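Local atomic coordinates of putative glutaryl-CoA dehydrogenase (Thermus thermophilus, PDB entry 2EBA), a protein that belongs to the acyl-CoA dehydrogenase family of flavoproteins, combining helical and beta-sheet regions, and carries bound flavin-adenine dinucleotide. Residues Arg114-Lys119 and Gly123-Cys128; His46-Phe51 and Arg90-Val95; Glu110-Glu115 and Arg227-Leu232. All coordinates share one frame; numbering follows the deposited sequence.

Contact 1: residues Arg114-Lys119 and Gly123-Cys128; sequences REFLPK and GEMVGC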
ATOM      1  N   ARG A 114      33.830  36.328   6.547  1.00 26.81           N
ATOM      2  CA  ARG A 114      33.875  37.619   5.863  1.00 27.57           C
ATOM      3  C   ARG A 114      34.339  37.464   4.418  1.00 25.92           C
ATOM      4  O   ARG A 114      33.930  38.204   3.529  1.00 25.04           O
ATOM      5  CB  ARG A 114      34.842  38.570   6.559  1.00 30.67           C
ATOM      6  CG  ARG A 114      34.546  38.902   8.006  1.00 34.91           C
ATOM      7  CD  ARG A 114      35.199  40.248   8.327  1.00 40.23           C
ATOM      8  NE  ARG A 114      35.605  40.406   9.725  1.00 43.44           N
ATOM      9  CZ  ARG A 114      34.804  40.236  10.773  1.00 44.20           C
ATOM     10  NH1 ARG A 114      35.285  40.412  11.999  1.00 45.31           N
ATOM     11  NH2 ARG A 114      33.532  39.885  10.601  1.00 43.06           N
ATOM     12  N   GLU A 115      35.205  36.491   4.201  1.00 24.85           N
ATOM     13  CA  GLU A 115      35.775  36.230   2.893  1.00 25.89           C
ATOM     14  C   GLU A 115      34.833  35.555   1.883  1.00 24.01           C
ATOM     15  O   GLU A 115      34.758  35.959   0.722  1.00 22.09           O
ATOM     16  CB  GLU A 115      37.030  35.375   3.093  1.00 29.16           C
ATOM     17  CG  GLU A 115      37.861  35.103   1.858  1.00 33.78           C
ATOM     18  CD  GLU A 115      38.992  34.131   2.154  1.00 36.83           C
ATOM     19  OE1 GLU A 115      39.789  33.860   1.226  1.00 40.45           O
ATOM     20  OE2 GLU A 115      39.083  33.637   3.310  1.00 36.56           O
ATOM     21  N   PHE A 116      34.100  34.545   2.327  1.00 22.48           N
ATOM     22  CA  PHE A 116      33.231  33.823   1.413  1.00 21.61           C
ATOM     23  C   PHE A 116      31.745  34.135   1.397  1.00 20.24           C
ATOM     24  O   PHE A 116      31.162  34.334   0.324  1.00 19.61           O
ATOM     25  CB  PHE A 116      33.418  32.327   1.632  1.00 21.18           C
ATOM     26  CG  PHE A 116      34.834  31.872   1.440  1.00 22.56           C
ATOM     27  CD1 PHE A 116      35.484  32.087   0.234  1.00 21.25           C
ATOM     28  CD2 PHE A 116      35.523  31.245   2.468  1.00 22.12           C
ATOM     29  CE1 PHE A 116      36.794  31.689   0.052  1.00 21.43           C
ATOM     30  CE2 PHE A 116      36.837  30.842   2.288  1.00 22.29           C
ATOM     31  CZ  PHE A 116      37.470  31.065   1.077  1.00 21.25           C
ATOM     32  N   LEU A 117      31.137  34.189   2.575  1.00 18.99           N
ATOM     33  CA  LEU A 117      29.702  34.410   2.678  1.00 18.17           C
ATOM     34  C   LEU A 117      29.084  35.493   1.790  1.00 18.85           C
ATOM     35  O   LEU A 117      28.040  35.259   1.176  1.00 16.89           O
ATOM     36  CB  LEU A 117      29.307  34.614   4.149  1.00 15.88           C
ATOM     37  CG  LEU A 117      29.547  33.376   5.035  1.00 15.66           C
ATOM     38  CD1 LEU A 117      29.068  33.611   6.467  1.00 12.65           C
ATOM     39  CD2 LEU A 117      28.824  32.189   4.431  1.00 13.18           C
ATOM     40  N   PRO A 118      29.719  36.680   1.691  1.00 20.04           N
ATOM     41  CA  PRO A 118      29.132  37.722   0.843  1.00 20.31           C
ATOM     42  C   PRO A 118      29.177  37.411  -0.643  1.00 21.09           C
ATOM     43  O   PRO A 118      28.263  37.774  -1.381  1.00 22.09           O
ATOM     44  CB  PRO A 118      29.953  38.956   1.199  1.00 21.47           C
ATOM     45  CG  PRO A 118      30.340  38.698   2.612  1.00 21.00           C
ATOM     46  CD  PRO A 118      30.764  37.257   2.551  1.00 20.11           C
ATOM     47  N   LYS A 119      30.241  36.748  -1.084  1.00 21.20           N
ATOM     48  CA  LYS A 119      30.382  36.390  -2.485  1.00 21.78           C
ATOM     49  C   LYS A 119      29.406  35.287  -2.842  1.00 21.26           C
ATOM     50  O   LYS A 119      28.863  35.261  -3.940  1.00 20.58           O
ATOM     51  CB  LYS A 119      31.810  35.937  -2.774  1.00 24.32           C
ATOM     52  CG  LYS A 119      32.827  37.041  -2.597  1.00 25.81           C
ATOM     53  CD  LYS A 119      34.207  36.606  -3.032  1.00 28.91           C
ATOM     54  CE  LYS A 119      35.228  37.738  -2.850  1.00 30.78           C
ATOM     55  NZ  LYS A 119      35.300  38.208  -1.426  1.00 31.49           N
ATOM     56  N   GLY A 123      25.803  35.210  -5.254  1.00 19.77           N
ATOM     57  CA  GLY A 123      25.948  34.307  -6.384  1.00 20.43           C
ATOM     58  C   GLY A 123      27.137  34.661  -7.247  1.00 21.03           C
ATOM     59  O   GLY A 123      27.141  34.447  -8.456  1.00 20.96           O
ATOM     60  N   GLU A 124      28.156  35.205  -6.600  1.00 22.79           N
ATOM     61  CA  GLU A 124      29.377  35.620  -7.259  1.00 24.04           C
ATOM     62  C   GLU A 124      30.419  34.500  -7.226  1.00 23.25           C
ATOM     63  O   GLU A 124      31.354  34.491  -8.019  1.00 23.96           O
ATOM     64  CB  GLU A 124      29.880  36.873  -6.561  1.00 25.56           C
ATOM     65  CG  GLU A 124      31.226  37.349  -6.970  1.00 30.60           C
ATOM     66  CD  GLU A 124      31.520  38.690  -6.350  1.00 33.55           C
ATOM     67  OE1 GLU A 124      32.684  39.141  -6.450  1.00 34.68           O
ATOM     68  OE2 GLU A 124      30.574  39.286  -5.769  1.00 31.32           O
ATOM     69  N   MET A 125      30.241  33.568  -6.295  1.00 23.34           N
ATOM     70  CA  MET A 125      31.106  32.400  -6.193  1.00 22.64           C
ATOM     71  C   MET A 125      30.327  31.180  -5.708  1.00 22.71           C
ATOM     72  O   MET A 125      29.854  31.143  -4.572  1.00 24.44           O
ATOM     73  CB  MET A 125      32.280  32.682  -5.253  1.00 21.01           C
ATOM     74  CG  MET A 125      32.894  31.437  -4.636  1.00 17.46           C
ATOM     75  SD  MET A 125      33.952  31.809  -3.223  1.00 13.89           S
ATOM     76  CE  MET A 125      33.377  30.594  -2.040  1.00 13.67           C
ATOM     77  N   VAL A 126      30.199  30.185  -6.579  1.00 22.23           N
ATOM     78  CA  VAL A 126      29.399  28.997  -6.294  1.00 20.81           C
ATOM     79  C   VAL A 126      30.147  27.858  -5.587  1.00 19.34           C
ATOM     80  O   VAL A 126      31.305  27.574  -5.882  1.00 17.95           O
ATOM     81  CB  VAL A 126      28.745  28.476  -7.597  1.00 20.41           C
ATOM     82  CG1 VAL A 126      29.664  28.723  -8.744  1.00 23.29           C
ATOM     83  CG2 VAL A 126      28.415  26.989  -7.498  1.00 19.66           C
ATOM     84  N   GLY A 127      29.461  27.213  -4.648  1.00 17.10           N
ATOM     85  CA  GLY A 127      30.076  26.127  -3.917  1.00 17.42           C
ATOM     86  C   GLY A 127      29.383  24.786  -4.046  1.00 16.28           C
ATOM     87  O   GLY A 127      28.326  24.671  -4.649  1.00 16.74           O
ATOM     88  N   CYS A 128      30.007  23.761  -3.481  1.00 16.26           N
ATOM     89  CA  CYS A 128      29.451  22.418  -3.496  1.00 15.68           C
ATOM     90  C   CYS A 128      29.781  21.752  -2.159  1.00 15.34           C
ATOM     91  O   CYS A 128      30.597  22.242  -1.381  1.00 15.35           O
ATOM     92  CB  CYS A 128      30.008  21.607  -4.680  1.00 16.07           C
ATOM     93  SG  CYS A 128      31.789  21.347  -4.635  1.00 16.10           S
TER

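Contact 2: residues His46-Phe51 and Arg90-Val95; sequences HLIPRF and RSFVSV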
ATOM      1  N   HIS A  46      22.806  31.431 -15.684  1.00 21.16           N
ATOM      2  CA  HIS A  46      22.400  32.834 -15.726  1.00 20.86           C
ATOM      3  C   HIS A  46      21.267  33.126 -14.735  1.00 21.33           C
ATOM      4  O   HIS A  46      20.828  34.273 -14.603  1.00 21.25           O
ATOM      5  CB  HIS A  46      21.902  33.189 -17.110  1.00 18.69           C
ATOM      6  CG  HIS A  46      20.645  32.457 -17.482  1.00 17.24           C
ATOM      7  ND1 HIS A  46      19.477  33.101 -17.815  1.00 16.29           N
ATOM      8  CD2 HIS A  46      20.368  31.142 -17.508  1.00 15.39           C
ATOM      9  CE1 HIS A  46      18.529  32.202 -18.035  1.00 15.70           C
ATOM     10  NE2 HIS A  46      19.041  30.999 -17.858  1.00 14.15           N
ATOM     11  N   LEU A  47      20.762  32.102 -14.060  1.00 21.55           N
ATOM     12  CA  LEU A  47      19.695  32.366 -13.143  1.00 22.06           C
ATOM     13  C   LEU A  47      20.265  32.515 -11.738  1.00 21.67           C
ATOM     14  O   LEU A  47      19.572  33.016 -10.845  1.00 21.76           O
ATOM     15  CB  LEU A  47      18.680  31.251 -13.273  1.00 22.34           C
ATOM     16  CG  LEU A  47      17.209  31.592 -13.618  1.00 23.00           C
ATOM     17  CD1 LEU A  47      17.092  32.765 -14.621  1.00 20.84           C
ATOM     18  CD2 LEU A  47      16.571  30.349 -14.256  1.00 23.42           C
ATOM     19  N   ILE A  48      21.511  32.095 -11.543  1.00 20.94           N
ATOM     20  CA  ILE A  48      22.146  32.220 -10.244  1.00 21.17           C
ATOM     21  C   ILE A  48      22.210  33.708  -9.827  1.00 21.79           C
ATOM     22  O   ILE A  48      21.913  34.050  -8.681  1.00 20.11           O
ATOM     23  CB  ILE A  48      23.540  31.636 -10.285  1.00 19.89           C
ATOM     24  CG1 ILE A  48      23.419  30.145 -10.588  1.00 19.38           C
ATOM     25  CG2 ILE A  48      24.275  31.908  -8.995  1.00 18.51           C
ATOM     26  CD1 ILE A  48      24.695  29.498 -10.938  1.00 16.18           C
ATOM     27  N   PRO A  49      22.619  34.585 -10.749  1.00 22.31           N
ATOM     28  CA  PRO A  49      22.646  35.983 -10.318  1.00 23.00           C
ATOM     29  C   PRO A  49      21.222  36.460 -10.005  1.00 22.40           C
ATOM     30  O   PRO A  49      21.037  37.302  -9.103  1.00 22.15           O
ATOM     31  CB  PRO A  49      23.269  36.736 -11.520  1.00 23.16           C
ATOM     32  CG  PRO A  49      23.609  35.631 -12.533  1.00 23.66           C
ATOM     33  CD  PRO A  49      23.641  34.350 -11.787  1.00 22.55           C
ATOM     34  N   ARG A  50      20.217  35.933 -10.695  1.00 22.50           N
ATOM     35  CA  ARG A  50      18.830  36.344 -10.433  1.00 22.10           C
ATOM     36  C   ARG A  50      18.432  35.869  -9.014  1.00 20.81           C
ATOM     37  O   ARG A  50      17.793  36.609  -8.284  1.00 20.14           O
ATOM     38  CB  ARG A  50      17.845  35.739 -11.437  1.00 21.09           C
ATOM     39  CG  ARG A  50      18.102  36.245 -12.847  1.00 22.09           C
ATOM     40  CD  ARG A  50      17.973  37.758 -12.970  1.00 21.13           C
ATOM     41  NE  ARG A  50      16.575  38.149 -12.904  1.00 22.25           N
ATOM     42  CZ  ARG A  50      16.007  38.749 -11.862  1.00 20.96           C
ATOM     43  NH1 ARG A  50      16.731  39.034 -10.767  1.00 22.46           N
ATOM     44  NH2 ARG A  50      14.715  39.050 -11.895  1.00 21.64           N
ATOM     45  N   PHE A  51      18.790  34.637  -8.635  1.00 20.68           N
ATOM     46  CA  PHE A  51      18.446  34.118  -7.293  1.00 20.69           C
ATOM     47  C   PHE A  51      19.122  34.985  -6.252  1.00 20.93           C
ATOM     48  O   PHE A  51      18.547  35.255  -5.208  1.00 19.89           O
ATOM     49  CB  PHE A  51      18.954  32.699  -7.062  1.00 19.72           C
ATOM     50  CG  PHE A  51      18.365  31.668  -7.964  1.00 18.88           C
ATOM     51  CD1 PHE A  51      17.184  31.885  -8.660  1.00 19.47           C
ATOM     52  CD2 PHE A  51      19.003  30.450  -8.107  1.00 18.35           C
ATOM     53  CE1 PHE A  51      16.674  30.888  -9.487  1.00 20.31           C
ATOM     54  CE2 PHE A  51      18.486  29.459  -8.919  1.00 18.75           C
ATOM     55  CZ  PHE A  51      17.335  29.678  -9.607  1.00 18.51           C
ATOM     56  N   ARG A  90      15.856  24.057  -7.182  1.00 14.46           N
ATOM     57  CA  ARG A  90      15.803  24.101  -5.719  1.00 13.79           C
ATOM     58  C   ARG A  90      17.099  23.541  -5.127  1.00 13.81           C
ATOM     59  O   ARG A  90      17.600  24.024  -4.110  1.00  9.75           O
ATOM     60  CB  ARG A  90      14.592  23.296  -5.222  1.00 14.74           C
ATOM     61  CG  ARG A  90      14.200  23.506  -3.751  1.00 14.86           C
ATOM     62  CD  ARG A  90      14.989  22.602  -2.804  1.00 14.77           C
ATOM     63  NE  ARG A  90      14.812  21.198  -3.153  1.00 15.52           N
ATOM     64  CZ  ARG A  90      15.775  20.283  -3.122  1.00 17.87           C
ATOM     65  NH1 ARG A  90      17.006  20.613  -2.755  1.00 19.38           N
ATOM     66  NH2 ARG A  90      15.512  19.034  -3.487  1.00 18.43           N
ATOM     67  N   SER A  91      17.637  22.520  -5.794  1.00 15.00           N
ATOM     68  CA  SER A  91      18.874  21.870  -5.376  1.00 15.66           C
ATOM     69  C   SER A  91      20.025  22.857  -5.306  1.00 14.83           C
ATOM     70  O   SER A  91      20.794  22.851  -4.349  1.00 15.55           O
ATOM     71  CB  SER A  91      19.233  20.745  -6.352  1.00 16.78           C
ATOM     72  OG  SER A  91      18.278  19.700  -6.284  1.00 16.71           O
ATOM     73  N   PHE A  92      20.150  23.697  -6.325  1.00 12.72           N
ATOM     74  CA  PHE A  92      21.219  24.675  -6.329  1.00 11.65           C
ATOM     75  C   PHE A  92      21.129  25.547  -5.079  1.00  9.71           C
ATOM     76  O   PHE A  92      22.118  25.741  -4.377  1.00  7.44           O
ATOM     77  CB  PHE A  92      21.166  25.553  -7.588  1.00 11.66           C
ATOM     78  CG  PHE A  92      22.216  26.636  -7.610  1.00 14.52           C
ATOM     79  CD1 PHE A  92      21.968  27.890  -7.050  1.00 16.29           C
ATOM     80  CD2 PHE A  92      23.484  26.372  -8.115  1.00 17.43           C
ATOM     81  CE1 PHE A  92      22.970  28.859  -6.987  1.00 16.85           C
ATOM     82  CE2 PHE A  92      24.502  27.335  -8.060  1.00 18.73           C
ATOM     83  CZ  PHE A  92      24.244  28.582  -7.490  1.00 17.68           C
ATOM     84  N   VAL A  93      19.941  26.073  -4.796  1.00  9.64           N
ATOM     85  CA  VAL A  93      19.767  26.924  -3.629  1.00 10.21           C
ATOM     86  C   VAL A  93      20.000  26.187  -2.315  1.00 11.69           C
ATOM     87  O   VAL A  93      20.525  26.777  -1.359  1.00 11.67           O
ATOM     88  CB  VAL A  93      18.380  27.571  -3.608  1.00  8.82           C
ATOM     89  CG1 VAL A  93      18.222  28.421  -2.355  1.00  7.29           C
ATOM     90  CG2 VAL A  93      18.207  28.412  -4.849  1.00  6.90           C
ATOM     91  N   SER A  94      19.622  24.907  -2.261  1.00 11.76           N
ATOM     92  CA  SER A  94      19.823  24.116  -1.042  1.00 12.93           C
ATOM     93  C   SER A  94      21.307  23.948  -0.759  1.00 11.94           C
ATOM     94  O   SER A  94      21.753  24.127   0.371  1.00 13.06           O
ATOM     95  CB  SER A  94      19.190  22.733  -1.175  1.00 13.58           C
ATOM     96  OG  SER A  94      17.802  22.833  -1.382  1.00 15.70           O
ATOM     97  N   VAL A  95      22.055  23.588  -1.796  1.00 10.54           N
ATOM     98  CA  VAL A  95      23.489  23.394  -1.702  1.00 10.39           C
ATOM     99  C   VAL A  95      24.182  24.679  -1.262  1.00 10.27           C
ATOM    100  O   VAL A  95      24.881  24.696  -0.258  1.00 10.81           O
ATOM    101  CB  VAL A  95      24.050  22.952  -3.061  1.00 10.91           C
ATOM    102  CG1 VAL A  95      25.566  22.814  -2.992  1.00 10.93           C
ATOM    103  CG2 VAL A  95      23.411  21.646  -3.459  1.00 10.64           C
TER

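Contact 3: residues Glu110-Glu115 and Arg227-Leu232; sequences EEQKRE and RLPKAL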
ATOM      1  N   GLU A 110      36.256  33.695  11.481  1.00 27.36           N
ATOM      2  CA  GLU A 110      35.696  34.991  11.136  1.00 28.45           C
ATOM      3  C   GLU A 110      36.226  35.425   9.771  1.00 27.85           C
ATOM      4  O   GLU A 110      35.562  36.150   9.027  1.00 27.14           O
ATOM      5  CB  GLU A 110      36.071  36.026  12.198  1.00 29.87           C
ATOM      6  CG  GLU A 110      35.260  37.299  12.105  1.00 32.06           C
ATOM      7  CD  GLU A 110      33.776  37.013  12.040  1.00 33.47           C
ATOM      8  OE1 GLU A 110      33.259  36.309  12.938  1.00 34.28           O
ATOM      9  OE2 GLU A 110      33.128  37.489  11.089  1.00 34.14           O
ATOM     10  N   GLU A 111      37.430  34.956   9.456  1.00 27.42           N
ATOM     11  CA  GLU A 111      38.096  35.266   8.198  1.00 26.67           C
ATOM     12  C   GLU A 111      37.383  34.568   7.044  1.00 24.71           C
ATOM     13  O   GLU A 111      37.137  35.167   6.000  1.00 22.84           O
ATOM     14  CB  GLU A 111      39.560  34.812   8.272  1.00 29.51           C
ATOM     15  CG  GLU A 111      40.407  35.154   7.049  1.00 33.87           C
ATOM     16  CD  GLU A 111      41.783  34.505   7.098  1.00 36.18           C
ATOM     17  OE1 GLU A 111      42.024  33.705   8.027  1.00 38.05           O
ATOM     18  OE2 GLU A 111      42.619  34.783   6.207  1.00 38.14           O
ATOM     19  N   GLN A 112      37.047  33.298   7.242  1.00 23.80           N
ATOM     20  CA  GLN A 112      36.360  32.528   6.211  1.00 23.00           C
ATOM     21  C   GLN A 112      34.957  33.077   5.998  1.00 22.32           C
ATOM     22  O   GLN A 112      34.452  33.095   4.878  1.00 21.72           O
ATOM     23  CB  GLN A 112      36.291  31.045   6.602  1.00 22.31           C
ATOM     24  CG  GLN A 112      37.656  30.429   6.870  1.00 21.97           C
ATOM     25  CD  GLN A 112      37.586  29.034   7.463  1.00 22.00           C
ATOM     26  OE1 GLN A 112      36.755  28.744   8.319  1.00 22.05           O
ATOM     27  NE2 GLN A 112      38.481  28.167   7.022  1.00 19.83           N
ATOM     28  N   LYS A 113      34.337  33.544   7.077  1.00 22.87           N
ATOM     29  CA  LYS A 113      32.991  34.088   6.982  1.00 24.11           C
ATOM     30  C   LYS A 113      32.942  35.395   6.208  1.00 24.89           C
ATOM     31  O   LYS A 113      32.115  35.555   5.311  1.00 24.14           O
ATOM     32  CB  LYS A 113      32.394  34.276   8.377  1.00 24.85           C
ATOM     33  CG  LYS A 113      32.031  32.964   9.049  1.00 26.01           C
ATOM     34  CD  LYS A 113      31.284  33.168  10.360  1.00 26.43           C
ATOM     35  CE  LYS A 113      32.152  33.794  11.445  1.00 27.80           C
ATOM     36  NZ  LYS A 113      31.404  33.958  12.730  1.00 26.80           N
ATOM     37  N   ARG A 114      33.830  36.328   6.547  1.00 26.81           N
ATOM     38  CA  ARG A 114      33.875  37.619   5.863  1.00 27.57           C
ATOM     39  C   ARG A 114      34.339  37.464   4.418  1.00 25.92           C
ATOM     40  O   ARG A 114      33.930  38.204   3.529  1.00 25.04           O
ATOM     41  CB  ARG A 114      34.842  38.570   6.559  1.00 30.67           C
ATOM     42  CG  ARG A 114      34.546  38.902   8.006  1.00 34.91           C
ATOM     43  CD  ARG A 114      35.199  40.248   8.327  1.00 40.23           C
ATOM     44  NE  ARG A 114      35.605  40.406   9.725  1.00 43.44           N
ATOM     45  CZ  ARG A 114      34.804  40.236  10.773  1.00 44.20           C
ATOM     46  NH1 ARG A 114      35.285  40.412  11.999  1.00 45.31           N
ATOM     47  NH2 ARG A 114      33.532  39.885  10.601  1.00 43.06           N
ATOM     48  N   GLU A 115      35.205  36.491   4.201  1.00 24.85           N
ATOM     49  CA  GLU A 115      35.775  36.230   2.893  1.00 25.89           C
ATOM     50  C   GLU A 115      34.833  35.555   1.883  1.00 24.01           C
ATOM     51  O   GLU A 115      34.758  35.959   0.722  1.00 22.09           O
ATOM     52  CB  GLU A 115      37.030  35.375   3.093  1.00 29.16           C
ATOM     53  CG  GLU A 115      37.861  35.103   1.858  1.00 33.78           C
ATOM     54  CD  GLU A 115      38.992  34.131   2.154  1.00 36.83           C
ATOM     55  OE1 GLU A 115      39.789  33.860   1.226  1.00 40.45           O
ATOM     56  OE2 GLU A 115      39.083  33.637   3.310  1.00 36.56           O
ATOM     57  N   ARG A 227      40.658  25.283   6.752  1.00 23.07           N
ATOM     58  CA  ARG A 227      39.947  24.192   7.393  1.00 24.37           C
ATOM     59  C   ARG A 227      38.915  24.837   8.327  1.00 25.22           C
ATOM     60  O   ARG A 227      39.211  25.820   9.004  1.00 26.75           O
ATOM     61  CB  ARG A 227      40.887  23.318   8.221  1.00 23.54           C
ATOM     62  CG  ARG A 227      40.154  22.181   8.924  1.00 22.94           C
ATOM     63  CD  ARG A 227      41.078  21.334   9.751  1.00 20.41           C
ATOM     64  NE  ARG A 227      41.527  22.036  10.942  1.00 22.17           N
ATOM     65  CZ  ARG A 227      40.807  22.156  12.053  1.00 21.73           C
ATOM     66  NH1 ARG A 227      39.603  21.613  12.112  1.00 22.48           N
ATOM     67  NH2 ARG A 227      41.285  22.818  13.099  1.00 20.00           N
ATOM     68  N   LEU A 228      37.703  24.301   8.351  1.00 25.09           N
ATOM     69  CA  LEU A 228      36.662  24.833   9.217  1.00 24.18           C
ATOM     70  C   LEU A 228      37.029  24.548  10.688  1.00 24.23           C
ATOM     71  O   LEU A 228      36.968  23.402  11.152  1.00 22.12           O
ATOM     72  CB  LEU A 228      35.328  24.184   8.851  1.00 24.05           C
ATOM     73  CG  LEU A 228      34.224  25.020   8.195  1.00 23.30           C
ATOM     74  CD1 LEU A 228      34.769  26.149   7.340  1.00 22.11           C
ATOM     75  CD2 LEU A 228      33.385  24.068   7.366  1.00 22.69           C
ATOM     76  N   PRO A 229      37.413  25.600  11.440  1.00 24.33           N
ATOM     77  CA  PRO A 229      37.802  25.478  12.848  1.00 24.99           C
ATOM     78  C   PRO A 229      36.843  24.713  13.752  1.00 26.12           C
ATOM     79  O   PRO A 229      37.229  23.718  14.370  1.00 25.80           O
ATOM     80  CB  PRO A 229      38.003  26.933  13.283  1.00 24.93           C
ATOM     81  CG  PRO A 229      37.140  27.716  12.332  1.00 25.06           C
ATOM     82  CD  PRO A 229      37.392  27.017  11.030  1.00 24.92           C
ATOM     83  N   LYS A 230      35.597  25.170  13.828  1.00 26.59           N
ATOM     84  CA  LYS A 230      34.611  24.506  14.662  1.00 26.71           C
ATOM     85  C   LYS A 230      34.067  23.195  14.095  1.00 27.25           C
ATOM     86  O   LYS A 230      33.392  22.461  14.808  1.00 27.58           O
ATOM     87  CB  LYS A 230      33.441  25.446  14.955  1.00 27.64           C
ATOM     88  CG  LYS A 230      33.768  26.564  15.937  1.00 27.85           C
ATOM     89  CD  LYS A 230      34.156  27.855  15.238  1.00 29.56           C
ATOM     90  CE  LYS A 230      32.934  28.559  14.635  1.00 30.70           C
ATOM     91  NZ  LYS A 230      31.915  28.903  15.678  1.00 30.49           N
ATOM     92  N   ALA A 231      34.348  22.893  12.830  1.00 26.94           N
ATOM     93  CA  ALA A 231      33.853  21.658  12.220  1.00 27.70           C
ATOM     94  C   ALA A 231      34.536  20.419  12.798  1.00 27.75           C
ATOM     95  O   ALA A 231      35.640  20.061  12.383  1.00 29.69           O
ATOM     96  CB  ALA A 231      34.056  21.700  10.699  1.00 28.87           C
ATOM     97  N   LEU A 232      33.874  19.756  13.739  1.00 26.94           N
ATOM     98  CA  LEU A 232      34.438  18.567  14.383  1.00 26.89           C
ATOM     99  C   LEU A 232      33.455  17.412  14.457  1.00 25.20           C
ATOM    100  O   LEU A 232      32.416  17.533  15.091  1.00 25.18           O
ATOM    101  CB  LEU A 232      34.886  18.902  15.813  1.00 30.56           C
ATOM    102  CG  LEU A 232      36.167  19.697  16.136  1.00 33.54           C
ATOM    103  CD1 LEU A 232      36.468  20.784  15.085  1.00 34.66           C
ATOM    104  CD2 LEU A 232      35.994  20.314  17.533  1.00 34.61           C
TER

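Contact 1: residues Arg114-Lys119 and Gly123-Cys128
Met125 sends its CG anti to the backbone N (chi1 156°), runs extended to SD and then bends at chi3, while the ring of Phe116 is set beside its own backbone N (chi1 -58°); together these torsions bring the thioether up against the aromatic carbons. The methyl does the closest touching, with Met125 CE 3.4 Å from Phe116 CD1. The sulfur follows obliquely, Met125 SD lying 5.0 Å from the centroid of the Phe116 ring in a Met-aromatic contact. Helix 110-121 ends in a Schellman motif, in which Gly123, with positive phi, is the C-prime residue and the chain reverses toward strand 127-130. Lys119 O accepts twice: Glu124 N approaches nearly head-on to the carbonyl at 2.8 Å from Lys119 O, whereas Met125 N, 3.2 Å from Lys119 O, stands well above the carbonyl plane. The turn also lays the beta-carbons of Lys119 and Met125 against each other, with Lys119 CB 4.1 Å from Met125 CB. Lys119 itself leads its end away from the loop and back along the helix, where NZ donates to Glu115 O at 3.2 Å in the carbonyl plane. The carboxylate of Glu124 finds its salt-bridge partner in Arg122, and Leu172 of strand 172-178 touches both Phe116 and Met125.

Contact 2: residues His46-Phe51 and Arg90-Val95
Within the N-terminal helical region of the acyl-CoA dehydrogenase fold, helix 48-54 packs on helix 87-107 through Ile48 and Phe51 from the first and Phe92 and Val93 from the second. It is a buried and wholly apolar meeting, a clear case of two helices joined by aromatic and branched side chains. Phe92 is the centre. Its CG lies anti to the backbone N (chi1 177°), which carries the ring out from its helix toward Ile48. That isoleucine comes over one face of the ring, the two side chains crossing at about a right angle: Ile48 CG1 stands 4.0 Å from the Phe92 centroid in a CH-pi contact, displaced toward the rim. Its outer methyl joins in, with Ile48 CD1 3.6 Å from Phe92 CE2, and its branch methyl also reaches the ring, Ile48 CG2 being 3.7 Å from Phe92 CZ. Phe43 meets the Phe92 ring as well, their planes inclined by about 25°, and Leu82 and Ile78 of helix 72-85 touch Val93. The side chain of Phe92 is about 10 Å from a bound flavin-adenine dinucleotide, and the four touching residues are not part of its pocket. Phe51 CD2 meets both Phe92 and Val93: Phe92 CD1, 4.1 Å away, lies at the edge of the Phe51 ring near its plane, and Val93 CG2 is 3.9 Å from the same Phe51 CD2.

Contact 3: residues Glu110-Glu115 and Arg227-Leu232
Gln112 makes every close approach to Arg227, Leu228 and Pro229, and its side chain can be followed outward from the helix. CB points toward the loop, and CG stands anti to the carbonyl carbon (chi1 -57°) with the chain extended beyond it, so that the amide is carried straight across. At CD the loop is reached: Gln112 CD lies 3.9 Å from Arg227 O and 4.0 Å from Leu228 CD1. The two ends of the amide then part company. Gln112 NE2 gives a weak hydrogen bond to Arg227 O at 3.2 Å, with a further weak one to the backbone oxygen of Ser225. Gln112 OE1 instead rests against carbon, 3.4 Å from Leu228 CD1 and 3.3 Å from Pro229 CD; its hydrogen bond comes from the backbone N of Ser109, just ahead of the helix. One buried amide thus has its oxygen bonded to the backbone just ahead of its own helix and its nitrogen turned to the loop, a pattern of partners consistent with this rotation of the amide. Helix 110-121 is in this way joined to the loop leading from strand 220-223 to helix 235-269, with Leu188 of strand 184-190 touching both Gln112 and Leu228, and Tyr107 at the end of helix 87-107 packing on Leu228 and Ala231.

In the fold
The three contacts show how chemistry follows position in a fold. Contact 2 is core, all four of its touching residues being buried and apolar, while contact 1 lies at the surface and contact 3 is partly buried. Contacts 1 and 3 share helix 110-121: its first turn meets the loop 227-232 through one glutamine amide, and its C-terminal end is capped by backbone hydrogen bonds, with a thioether packed obliquely beside a ring. Contact 2 instead joins two helices of the N-terminal region. It touches contact 1 directly, Val126 CG2 lying 4.0 Å from Phe92 CE2, whereas contacts 2 and 3 stay about 11 Å apart at their nearest atoms.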